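Long-range contacts in transketolase (Campylobacter jejuni, PDB 3L84), which is a dimeric enzyme of the transketolase family, with a thiamine diphosphate binding domain, a pyrimidine binding domain and a C-terminal domain: residues K353-F358 with I406-S411; Y420-A425 with S460-M465; K434-F439 with I485-D490; N467-R472 with A489-A494. All coordinates share one frame; numbering follows the deposited sequence.

Contact 1: K353-F358 with I406-S411; sequences KNLEGF and IFLPFS
F358 and L408 pair in a parallel beta bridge, their side chains on the same face, where strand 358-362 starts beside strand 408-414 in the six-stranded parallel sheet of the pyrimidine binding domain. The helix 340-354 has just ended. A type I turn from L355 to F358 carries the chain into the sheet. G357 lies in this turn. Its O accepts L408 N at 2.9 Å, in a nearly straight bond (171° at the hydrogen). The same O lies at the edge of the F407 ring, near its plane.

F358 carries the side-chain packing. CG is anti to the backbone N (chi1 -171°). CB and CG pass L408 O, with CG 3.8 Å from it. CD1 comes closest to that carbonyl, 3.5 Å from L408 O, and also meets L408 CB. CE1 is the last ring atom near L408 O. L348, L351 and A352 of helix 340-354 also touch F358. The F358 and F410 rings lie obliquely, with planes at 32°. F358 CE2 lies 3.6 Å from F410 CD2, and CZ 3.8 Å from the same atom.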
# COMPACT_ATOMS: atom_id res chain seq x y z
N LYS A 353 -13.35 -24.59 -13.40
CA LYS A 353 -13.90 -25.62 -14.27
C LYS A 353 -15.33 -25.32 -14.66
O LYS A 353 -15.75 -25.66 -15.78
CB LYS A 353 -13.84 -26.99 -13.58
CG LYS A 353 -12.45 -27.50 -13.51
CD LYS A 353 -12.39 -28.83 -12.79
CE LYS A 353 -11.21 -28.88 -11.81
NZ LYS A 353 -11.59 -29.29 -10.39
N ASN A 354 -16.10 -24.72 -13.76
CA ASN A 354 -17.54 -24.47 -13.95
C ASN A 354 -17.85 -23.13 -14.61
O ASN A 354 -18.93 -22.98 -15.17
CB ASN A 354 -18.29 -24.53 -12.61
CG ASN A 354 -18.61 -25.95 -12.16
OD1 ASN A 354 -19.65 -26.52 -12.51
ND2 ASN A 354 -17.71 -26.54 -11.40
N LEU A 355 -16.92 -22.18 -14.57
CA LEU A 355 -17.19 -20.82 -14.99
C LEU A 355 -16.14 -20.42 -16.01
O LEU A 355 -14.97 -20.20 -15.67
CB LEU A 355 -17.15 -19.87 -13.78
CG LEU A 355 -18.22 -20.11 -12.71
CD1 LEU A 355 -17.88 -19.36 -11.45
CD2 LEU A 355 -19.63 -19.78 -13.18
N GLU A 356 -16.55 -20.28 -17.27
CA GLU A 356 -15.60 -19.98 -18.32
C GLU A 356 -14.90 -18.63 -18.16
O GLU A 356 -13.80 -18.44 -18.66
CB GLU A 356 -16.29 -20.10 -19.68
CG GLU A 356 -16.57 -21.55 -20.07
CD GLU A 356 -17.71 -21.73 -21.05
OE1 GLU A 356 -18.79 -21.20 -20.77
OE2 GLU A 356 -17.53 -22.42 -22.10
N GLY A 357 -15.52 -17.69 -17.43
CA GLY A 357 -14.93 -16.41 -17.19
C GLY A 357 -14.18 -16.24 -15.87
O GLY A 357 -13.70 -15.14 -15.60
N PHE A 358 -14.09 -17.30 -15.06
CA PHE A 358 -13.37 -17.26 -13.79
C PHE A 358 -11.89 -17.51 -14.02
O PHE A 358 -11.52 -18.53 -14.56
CB PHE A 358 -13.97 -18.29 -12.85
CG PHE A 358 -13.47 -18.20 -11.44
CD1 PHE A 358 -14.14 -17.42 -10.49
CD2 PHE A 358 -12.34 -18.90 -11.05
CE1 PHE A 358 -13.67 -17.36 -9.18
CE2 PHE A 358 -11.89 -18.83 -9.72
CZ PHE A 358 -12.55 -18.05 -8.81
N ILE A 406 -17.18 -9.76 -18.86
CA ILE A 406 -17.33 -11.22 -18.95
C ILE A 406 -16.46 -12.02 -17.95
O ILE A 406 -16.50 -13.28 -18.00
CB ILE A 406 -17.05 -11.71 -20.38
CG1 ILE A 406 -15.64 -11.31 -20.84
CG2 ILE A 406 -18.16 -11.24 -21.34
CD1 ILE A 406 -15.15 -12.06 -22.11
N PHE A 407 -15.75 -11.36 -17.05
CA PHE A 407 -14.77 -12.03 -16.19
C PHE A 407 -15.08 -11.92 -14.71
O PHE A 407 -15.68 -10.94 -14.24
CB PHE A 407 -13.36 -11.50 -16.43
CG PHE A 407 -12.85 -11.70 -17.83
CD1 PHE A 407 -12.67 -12.96 -18.34
CD2 PHE A 407 -12.63 -10.62 -18.65
CE1 PHE A 407 -12.21 -13.15 -19.63
CE2 PHE A 407 -12.17 -10.79 -19.95
CZ PHE A 407 -11.99 -12.09 -20.43
N LEU A 408 -14.66 -12.96 -13.99
CA LEU A 408 -14.75 -13.09 -12.53
C LEU A 408 -13.32 -13.33 -12.04
O LEU A 408 -12.87 -14.50 -12.03
CB LEU A 408 -15.65 -14.27 -12.19
CG LEU A 408 -17.12 -14.06 -12.55
CD1 LEU A 408 -17.85 -15.38 -12.65
CD2 LEU A 408 -17.78 -13.14 -11.57
N PRO A 409 -12.60 -12.27 -11.68
CA PRO A 409 -11.18 -12.41 -11.38
C PRO A 409 -10.88 -12.60 -9.90
O PRO A 409 -11.61 -12.12 -9.03
CB PRO A 409 -10.60 -11.09 -11.84
CG PRO A 409 -11.68 -10.12 -11.46
CD PRO A 409 -12.97 -10.85 -11.76
N PHE A 410 -9.76 -13.27 -9.64
CA PHE A 410 -9.19 -13.31 -8.29
C PHE A 410 -7.74 -12.90 -8.28
O PHE A 410 -6.99 -13.15 -9.21
CB PHE A 410 -9.37 -14.71 -7.60
CG PHE A 410 -8.53 -15.82 -8.18
CD1 PHE A 410 -7.21 -16.01 -7.76
CD2 PHE A 410 -9.05 -16.63 -9.16
CE1 PHE A 410 -6.45 -17.05 -8.31
CE2 PHE A 410 -8.29 -17.66 -9.71
CZ PHE A 410 -6.99 -17.86 -9.27
N SER A 411 -7.37 -12.18 -7.21
CA SER A 411 -6.01 -11.71 -6.91
C SER A 411 -5.52 -12.41 -5.67
O SER A 411 -6.26 -12.45 -4.68
CB SER A 411 -6.02 -10.20 -6.61
OG SER A 411 -6.49 -9.45 -7.72

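Contact 2: Y420-A425 with S460-M465; sequences YLKPAA and STFRAM
K422 and M465 meet tip to tip between helix 418-431 and the end of helix 458-464. M465 is a selenomethionine. Its SE lies 3.4 Å from K422 NZ and 3.7 Å from K422 CE. K422 CG is anti to the backbone N (chi1 173°). With further bends at chi2 and chi4, the end of K422 comes nearer the other helix than the direction of its CB suggests.

The apolar contacts are few. K422 CE presses on T461 CG2 at 3.5 Å, tighter than usual for two carbons. The two side chains cross obliquely. A425 CB lies 4.3 Å from F462 CZ and 4.4 Å from M465 CE. K422 CD approaches the same F462 ring obliquely.

The two segments run almost parallel, with 3° between their directions. Their axes come no closer than 12.0 Å, so mostly side chains span the gap. The backbone A425 O also comes within 4.0 Å of M465 SE. Both helices belong to the pyrimidine binding domain, and here they border the dimer interface. F462 also packs edge-to-face on F439 and F468, which ties this helix to the sheet.

The polar ends turn to the other subunit. K422 NZ forms salt bridges with E457 and E419 of the second subunit, which probably stabilise its positive charge. T461 OG1 is hydrogen-bonded to T461 OG1 of the second subunit, and E457 of that subunit packs on M465.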
# COMPACT_ATOMS: atom_id res chain seq x y z
N TYR A 420 0.25 -4.02 0.33
CA TYR A 420 0.78 -3.47 -0.92
C TYR A 420 -0.31 -3.18 -1.91
O TYR A 420 -0.09 -2.30 -2.78
CB TYR A 420 1.79 -4.43 -1.57
CG TYR A 420 3.21 -4.43 -1.02
CD1 TYR A 420 3.51 -4.84 0.25
CD2 TYR A 420 4.28 -4.08 -1.85
CE1 TYR A 420 4.82 -4.87 0.71
CE2 TYR A 420 5.60 -4.10 -1.40
CZ TYR A 420 5.87 -4.51 -0.12
OH TYR A 420 7.20 -4.55 0.33
N LEU A 421 -1.46 -3.85 -1.83
CA LEU A 421 -2.56 -3.69 -2.80
C LEU A 421 -3.79 -2.99 -2.26
O LEU A 421 -4.79 -2.79 -2.99
CB LEU A 421 -2.91 -5.02 -3.51
CG LEU A 421 -3.33 -6.19 -2.61
CD1 LEU A 421 -4.69 -5.98 -1.91
CD2 LEU A 421 -3.37 -7.48 -3.45
N LYS A 422 -3.78 -2.61 -0.97
CA LYS A 422 -4.96 -2.04 -0.31
C LYS A 422 -5.58 -0.86 -1.07
O LYS A 422 -6.80 -0.79 -1.15
CB LYS A 422 -4.60 -1.69 1.13
CG LYS A 422 -5.67 -0.93 1.94
CD LYS A 422 -6.94 -1.68 2.18
CE LYS A 422 -7.95 -0.84 2.96
NZ LYS A 422 -8.50 0.25 2.08
N PRO A 423 -4.79 0.06 -1.66
CA PRO A 423 -5.47 1.20 -2.32
C PRO A 423 -6.34 0.75 -3.48
O PRO A 423 -7.39 1.33 -3.75
CB PRO A 423 -4.31 2.08 -2.81
CG PRO A 423 -3.20 1.75 -1.90
CD PRO A 423 -3.33 0.25 -1.60
N ALA A 424 -5.93 -0.28 -4.21
CA ALA A 424 -6.71 -0.84 -5.31
C ALA A 424 -7.87 -1.68 -4.80
O ALA A 424 -8.95 -1.66 -5.38
CB ALA A 424 -5.80 -1.68 -6.24
N ALA A 425 -7.69 -2.41 -3.69
CA ALA A 425 -8.82 -3.08 -3.07
C ALA A 425 -9.91 -2.09 -2.71
O ALA A 425 -11.10 -2.36 -2.84
CB ALA A 425 -8.37 -3.90 -1.85
N SER A 460 -8.26 -6.12 10.90
CA SER A 460 -8.93 -4.88 11.28
C SER A 460 -9.13 -3.96 10.08
O SER A 460 -10.17 -3.35 9.91
CB SER A 460 -8.19 -4.12 12.36
OG SER A 460 -8.18 -4.78 13.60
N THR A 461 -8.09 -3.82 9.25
CA THR A 461 -8.17 -3.00 8.05
C THR A 461 -9.28 -3.45 7.12
O THR A 461 -10.11 -2.62 6.71
CB THR A 461 -6.87 -3.02 7.28
OG1 THR A 461 -5.84 -2.46 8.10
CG2 THR A 461 -6.95 -2.27 5.95
N PHE A 462 -9.32 -4.74 6.79
CA PHE A 462 -10.32 -5.22 5.86
C PHE A 462 -11.73 -5.18 6.45
O PHE A 462 -12.67 -4.86 5.72
CB PHE A 462 -9.92 -6.59 5.27
CG PHE A 462 -9.04 -6.43 4.11
CD1 PHE A 462 -7.72 -6.14 4.25
CD2 PHE A 462 -9.59 -6.56 2.84
CE1 PHE A 462 -6.92 -5.88 3.07
CE2 PHE A 462 -8.82 -6.37 1.72
CZ PHE A 462 -7.52 -5.99 1.84
N ARG A 463 -11.89 -5.43 7.73
CA ARG A 463 -13.19 -5.31 8.35
C ARG A 463 -13.64 -3.87 8.39
O ARG A 463 -14.83 -3.60 8.15
CB ARG A 463 -13.19 -5.90 9.74
CG ARG A 463 -13.07 -7.41 9.71
CD ARG A 463 -12.91 -7.95 11.10
NE ARG A 463 -12.94 -9.41 11.12
CZ ARG A 463 -12.54 -10.13 12.14
NH1 ARG A 463 -11.95 -9.55 13.18
NH2 ARG A 463 -12.62 -11.46 12.07
N ALA A 464 -12.74 -2.91 8.59
CA ALA A 464 -13.12 -1.50 8.66
C ALA A 464 -13.45 -0.92 7.29
O ALA A 464 -14.21 0.04 7.20
CB ALA A 464 -12.02 -0.68 9.29
N MSE A 465 -12.86 -1.42 6.21
CA MSE A 465 -13.14 -0.96 4.87
C MSE A 465 -14.59 -1.25 4.49
O MSE A 465 -15.02 -2.42 4.47
CB MSE A 465 -12.18 -1.62 3.89
CG MSE A 465 -12.43 -1.18 2.44
SE MSE A 465 -11.10 -1.78 1.16
CE MSE A 465 -10.59 -3.52 1.92

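Contact 3: K434-F439 with I485-D490; sequences KHFFIF and IALNAD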
# COMPACT_ATOMS: atom_id res chain seq x y z
N LYS A 434 -17.32 -7.37 -8.48
CA LYS A 434 -17.10 -8.76 -8.12
C LYS A 434 -15.67 -9.17 -8.44
O LYS A 434 -15.33 -9.59 -9.54
CB LYS A 434 -18.16 -9.66 -8.76
CG LYS A 434 -19.55 -9.28 -8.44
CD LYS A 434 -19.84 -8.97 -6.95
CE LYS A 434 -19.57 -10.13 -6.03
NZ LYS A 434 -20.54 -11.30 -6.32
N HIS A 435 -14.81 -8.98 -7.45
CA HIS A 435 -13.37 -9.22 -7.53
C HIS A 435 -13.02 -9.87 -6.20
O HIS A 435 -13.41 -9.38 -5.13
CB HIS A 435 -12.64 -7.88 -7.71
CG HIS A 435 -11.13 -7.94 -7.71
ND1 HIS A 435 -10.38 -6.80 -7.92
CD2 HIS A 435 -10.24 -8.93 -7.51
CE1 HIS A 435 -9.09 -7.10 -7.83
NE2 HIS A 435 -8.98 -8.40 -7.58
N PHE A 436 -12.40 -11.05 -6.27
CA PHE A 436 -12.14 -11.86 -5.07
C PHE A 436 -10.68 -11.81 -4.70
O PHE A 436 -9.80 -11.94 -5.54
CB PHE A 436 -12.60 -13.30 -5.34
CG PHE A 436 -13.99 -13.36 -5.92
CD1 PHE A 436 -15.08 -13.06 -5.16
CD2 PHE A 436 -14.18 -13.63 -7.25
CE1 PHE A 436 -16.32 -13.05 -5.69
CE2 PHE A 436 -15.47 -13.62 -7.79
CZ PHE A 436 -16.52 -13.30 -7.03
N PHE A 437 -10.40 -11.60 -3.43
CA PHE A 437 -9.05 -11.44 -2.90
C PHE A 437 -8.71 -12.64 -2.05
O PHE A 437 -9.44 -12.97 -1.11
CB PHE A 437 -8.93 -10.12 -2.10
CG PHE A 437 -9.08 -8.87 -2.95
CD1 PHE A 437 -7.95 -8.19 -3.38
CD2 PHE A 437 -10.31 -8.42 -3.35
CE1 PHE A 437 -8.09 -7.06 -4.20
CE2 PHE A 437 -10.43 -7.30 -4.16
CZ PHE A 437 -9.32 -6.66 -4.57
N ILE A 438 -7.60 -13.29 -2.36
CA ILE A 438 -7.21 -14.56 -1.74
C ILE A 438 -5.96 -14.26 -0.94
O ILE A 438 -4.91 -13.94 -1.52
CB ILE A 438 -6.93 -15.65 -2.81
CG1 ILE A 438 -8.06 -15.81 -3.84
CG2 ILE A 438 -6.56 -16.96 -2.15
CD1 ILE A 438 -9.38 -15.98 -3.32
N PHE A 439 -6.05 -14.35 0.39
CA PHE A 439 -4.96 -13.98 1.28
C PHE A 439 -4.61 -15.17 2.16
O PHE A 439 -5.31 -15.42 3.13
CB PHE A 439 -5.36 -12.79 2.15
CG PHE A 439 -5.67 -11.51 1.42
CD1 PHE A 439 -4.90 -11.04 0.37
CD2 PHE A 439 -6.72 -10.72 1.83
CE1 PHE A 439 -5.20 -9.83 -0.24
CE2 PHE A 439 -7.02 -9.52 1.22
CZ PHE A 439 -6.27 -9.08 0.19
N ILE A 485 -21.73 -17.46 -0.68
CA ILE A 485 -22.14 -16.10 -0.37
C ILE A 485 -21.43 -15.08 -1.24
O ILE A 485 -22.08 -14.17 -1.81
CB ILE A 485 -21.90 -15.78 1.11
CG1 ILE A 485 -22.72 -16.70 2.01
CG2 ILE A 485 -22.21 -14.30 1.41
CD1 ILE A 485 -22.13 -16.91 3.42
N ALA A 486 -20.12 -15.20 -1.37
CA ALA A 486 -19.36 -14.21 -2.13
C ALA A 486 -19.82 -14.11 -3.58
O ALA A 486 -19.90 -12.99 -4.13
CB ALA A 486 -17.89 -14.55 -2.10
N LEU A 487 -20.13 -15.23 -4.23
CA LEU A 487 -20.58 -15.17 -5.62
C LEU A 487 -21.92 -14.50 -5.77
O LEU A 487 -22.15 -13.92 -6.81
CB LEU A 487 -20.59 -16.56 -6.25
CG LEU A 487 -19.21 -17.14 -6.43
CD1 LEU A 487 -19.33 -18.62 -6.74
CD2 LEU A 487 -18.36 -16.51 -7.50
N ASN A 488 -22.80 -14.59 -4.78
CA ASN A 488 -24.13 -13.99 -4.81
C ASN A 488 -24.15 -12.56 -4.28
O ASN A 488 -25.12 -11.83 -4.46
CB ASN A 488 -25.16 -14.82 -4.02
CG ASN A 488 -25.67 -16.06 -4.77
OD1 ASN A 488 -26.21 -16.96 -4.14
ND2 ASN A 488 -25.55 -16.07 -6.07
N ALA A 489 -23.08 -12.13 -3.62
CA ALA A 489 -23.02 -10.83 -2.98
C ALA A 489 -22.89 -9.71 -3.98
O ALA A 489 -22.56 -9.92 -5.15
CB ALA A 489 -21.83 -10.75 -2.00
N ASP A 490 -23.19 -8.50 -3.53
CA ASP A 490 -23.11 -7.32 -4.39
C ASP A 490 -21.84 -6.51 -4.17
O ASP A 490 -21.76 -5.38 -4.68
CB ASP A 490 -24.38 -6.45 -4.25
CG ASP A 490 -24.51 -5.79 -2.93
OD1 ASP A 490 -23.77 -6.08 -1.97
OD2 ASP A 490 -25.45 -4.91 -2.83
O HOH W 1 -20.10 -12.84 -8.59
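K434 reaches across to the C-terminal end of helix 476-488 and places its ammonium group among the backbone carbonyls of A486, L487 and A489. Two of these are direct acceptors. K434 NZ donates to A489 O at 2.7 Å and to A486 O at 2.8 Å. The A486 bond lies in the carbonyl plane. In the A489 bond NZ is tilted 33° from the plane. L487 O is also close, but its angle to NZ is too poor for a bond. Water 1 makes up for this: it accepts from K434 NZ at 2.8 Å and donates to L487 O at 2.9 Å. NZ thus has three acceptors for its three hydrogens. A486 O also takes a weak bond from A489 N. Carbonyls at a helix end carry partial negative charge, which probably favours the charged lysine. The lysine chain is bent at chi2, chi3 and chi4, and CD and CE also pass close to A489 O.

F436 supplies the apolar part. A486 O lies at the edge of its ring, in plane. F436 CE1 is 4.2 Å from A486 CB, and F436 CZ is 3.7 Å from L487 CD2. The F436 and L487 side chains cross at about a right angle.

The end of helix 476-488 packs against strand 436-440, an inner strand of the parallel sheet of the pyrimidine binding domain. F436 is bonded through its backbone to P409 and S411 of strand 408-414. F437 is bonded to S493 and F495 of strand 493-496 on the opposite side.

Contact 4: N467-R472 with A489-A494; sequences NFLTFR and ADIPSA
L469 and T470 pair with S493 and A494 in the two parallel strands of a beta-alpha-beta unit, strand 469-471, helix 476-488 and strand 493-496. Three backbone bonds form the ladder. L469 N donates to P492 O at 3.1 Å, A494 N to L469 O at 2.9 Å, and F471 N to A494 O at 2.8 Å. S493 CA and F468 CA add weaker CH contacts to L469 O and P492 O.

On the side of T470 and A494, P492 CG sits over a face of the F468 ring, 4.0 Å from its centroid, a CH-pi contact offset toward the rim. A494 N lies at the edge of that ring, and F468 CE2 touches A494 CB. Strand 469-471 is the outermost strand of its sheet in this chain. F468 packs edge-to-face on F462 of helix 458-464.

The other side holds L469. Its CG meets I491 CD1 at 3.8 Å, the two side chains crossing at about a right angle, and its CD1 reaches A489 CB. With CG1 between the backbone N and the carbonyl carbon (chi1 50°), I491 leaves CG2 beside N467 CB. S493 OG lies 3.5 Å from F471 CE2, at the ring edge, and F471 rests on A482 and I485 of helix 476-488. N467 O is buried without a polar partner, facing P492 CD at 3.2 Å and I491 CB.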
# COMPACT_ATOMS: atom_id res chain seq x y z
N ASN A 467 -17.97 -1.94 2.19
CA ASN A 467 -18.28 -2.67 0.97
C ASN A 467 -17.31 -3.82 0.68
O ASN A 467 -16.95 -4.05 -0.45
CB ASN A 467 -18.33 -1.75 -0.28
CG ASN A 467 -19.44 -0.77 -0.27
OD1 ASN A 467 -20.40 -0.89 0.52
ND2 ASN A 467 -19.39 0.17 -1.20
N PHE A 468 -16.92 -4.52 1.73
CA PHE A 468 -16.09 -5.72 1.65
C PHE A 468 -16.63 -6.72 2.61
O PHE A 468 -17.04 -6.37 3.76
CB PHE A 468 -14.64 -5.46 2.08
CG PHE A 468 -13.63 -5.73 1.00
CD1 PHE A 468 -13.24 -4.72 0.20
CD2 PHE A 468 -13.16 -7.01 0.74
CE1 PHE A 468 -12.38 -4.90 -0.77
CE2 PHE A 468 -12.22 -7.18 -0.29
CZ PHE A 468 -11.87 -6.14 -1.04
N LEU A 469 -16.63 -7.96 2.20
CA LEU A 469 -16.81 -9.07 3.14
C LEU A 469 -15.45 -9.69 3.43
O LEU A 469 -14.70 -9.93 2.49
CB LEU A 469 -17.74 -10.12 2.56
CG LEU A 469 -19.14 -9.64 2.25
CD1 LEU A 469 -19.97 -10.78 1.65
CD2 LEU A 469 -19.84 -9.07 3.50
N THR A 470 -15.13 -9.96 4.68
CA THR A 470 -13.83 -10.51 5.01
C THR A 470 -14.11 -11.88 5.63
O THR A 470 -14.48 -11.98 6.81
CB THR A 470 -13.05 -9.63 5.97
OG1 THR A 470 -12.98 -8.30 5.40
CG2 THR A 470 -11.61 -10.13 6.20
N PHE A 471 -13.93 -12.95 4.87
CA PHE A 471 -14.18 -14.31 5.35
C PHE A 471 -12.92 -14.92 5.91
O PHE A 471 -11.87 -14.87 5.27
CB PHE A 471 -14.68 -15.19 4.23
CG PHE A 471 -16.03 -14.83 3.72
CD1 PHE A 471 -17.16 -15.15 4.44
CD2 PHE A 471 -16.18 -14.14 2.53
CE1 PHE A 471 -18.42 -14.85 3.94
CE2 PHE A 471 -17.45 -13.85 2.06
CZ PHE A 471 -18.54 -14.20 2.78
N ARG A 472 -13.00 -15.50 7.10
CA ARG A 472 -11.86 -16.20 7.72
C ARG A 472 -12.36 -17.59 8.14
O ARG A 472 -12.68 -17.83 9.31
CB ARG A 472 -11.27 -15.40 8.85
CG ARG A 472 -10.04 -15.97 9.45
CD ARG A 472 -9.30 -14.99 10.39
NE ARG A 472 -8.05 -15.57 10.91
CZ ARG A 472 -7.83 -16.01 12.13
NH1 ARG A 472 -8.70 -15.90 13.10
NH2 ARG A 472 -6.64 -16.52 12.38
N ALA A 489 -23.08 -12.13 -3.62
CA ALA A 489 -23.02 -10.83 -2.98
C ALA A 489 -22.89 -9.71 -3.98
O ALA A 489 -22.56 -9.92 -5.15
CB ALA A 489 -21.83 -10.75 -2.00
N ASP A 490 -23.19 -8.50 -3.53
CA ASP A 490 -23.11 -7.32 -4.39
C ASP A 490 -21.84 -6.51 -4.17
O ASP A 490 -21.76 -5.38 -4.68
CB ASP A 490 -24.38 -6.45 -4.25
CG ASP A 490 -24.51 -5.79 -2.93
OD1 ASP A 490 -23.77 -6.08 -1.97
OD2 ASP A 490 -25.45 -4.91 -2.83
N ILE A 491 -20.88 -7.05 -3.44
CA ILE A 491 -19.65 -6.35 -3.06
C ILE A 491 -18.52 -7.36 -3.14
O ILE A 491 -18.77 -8.58 -3.12
CB ILE A 491 -19.77 -5.77 -1.63
CG1 ILE A 491 -20.26 -6.81 -0.59
CG2 ILE A 491 -20.65 -4.49 -1.60
CD1 ILE A 491 -20.22 -6.30 0.85
N PRO A 492 -17.26 -6.90 -3.23
CA PRO A 492 -16.13 -7.82 -3.22
C PRO A 492 -15.90 -8.49 -1.90
O PRO A 492 -16.41 -8.10 -0.85
CB PRO A 492 -14.96 -6.92 -3.54
CG PRO A 492 -15.38 -5.57 -3.09
CD PRO A 492 -16.85 -5.50 -3.35
N SER A 493 -15.16 -9.61 -1.96
CA SER A 493 -14.85 -10.40 -0.77
C SER A 493 -13.37 -10.74 -0.71
O SER A 493 -12.70 -10.91 -1.75
CB SER A 493 -15.60 -11.74 -0.79
OG SER A 493 -17.02 -11.63 -0.65
N ALA A 494 -12.85 -10.84 0.52
CA ALA A 494 -11.56 -11.37 0.80
C ALA A 494 -11.70 -12.70 1.53
O ALA A 494 -12.62 -12.88 2.34
CB ALA A 494 -10.74 -10.41 1.67

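From the N terminus, contact 1 comes first. It closes the loop from helix 340-354 and strand 358-362 back to strand 408-414, before the others open. Contact 2 opens on helix 418-431 and contact 3 on the chain just after it. Contact 2 closes at helix 458-464, while contact 3 closes at the C-terminal end of helix 476-488, so the two cross. Contact 4 opens soon after contact 2 closes and ends on the stretch shared with contact 3, at A489 and D490. Contacts 1, 3 and 4 all reach one parallel sheet. Contact 2 packs on it through F462 and F439, and also borders the second subunit.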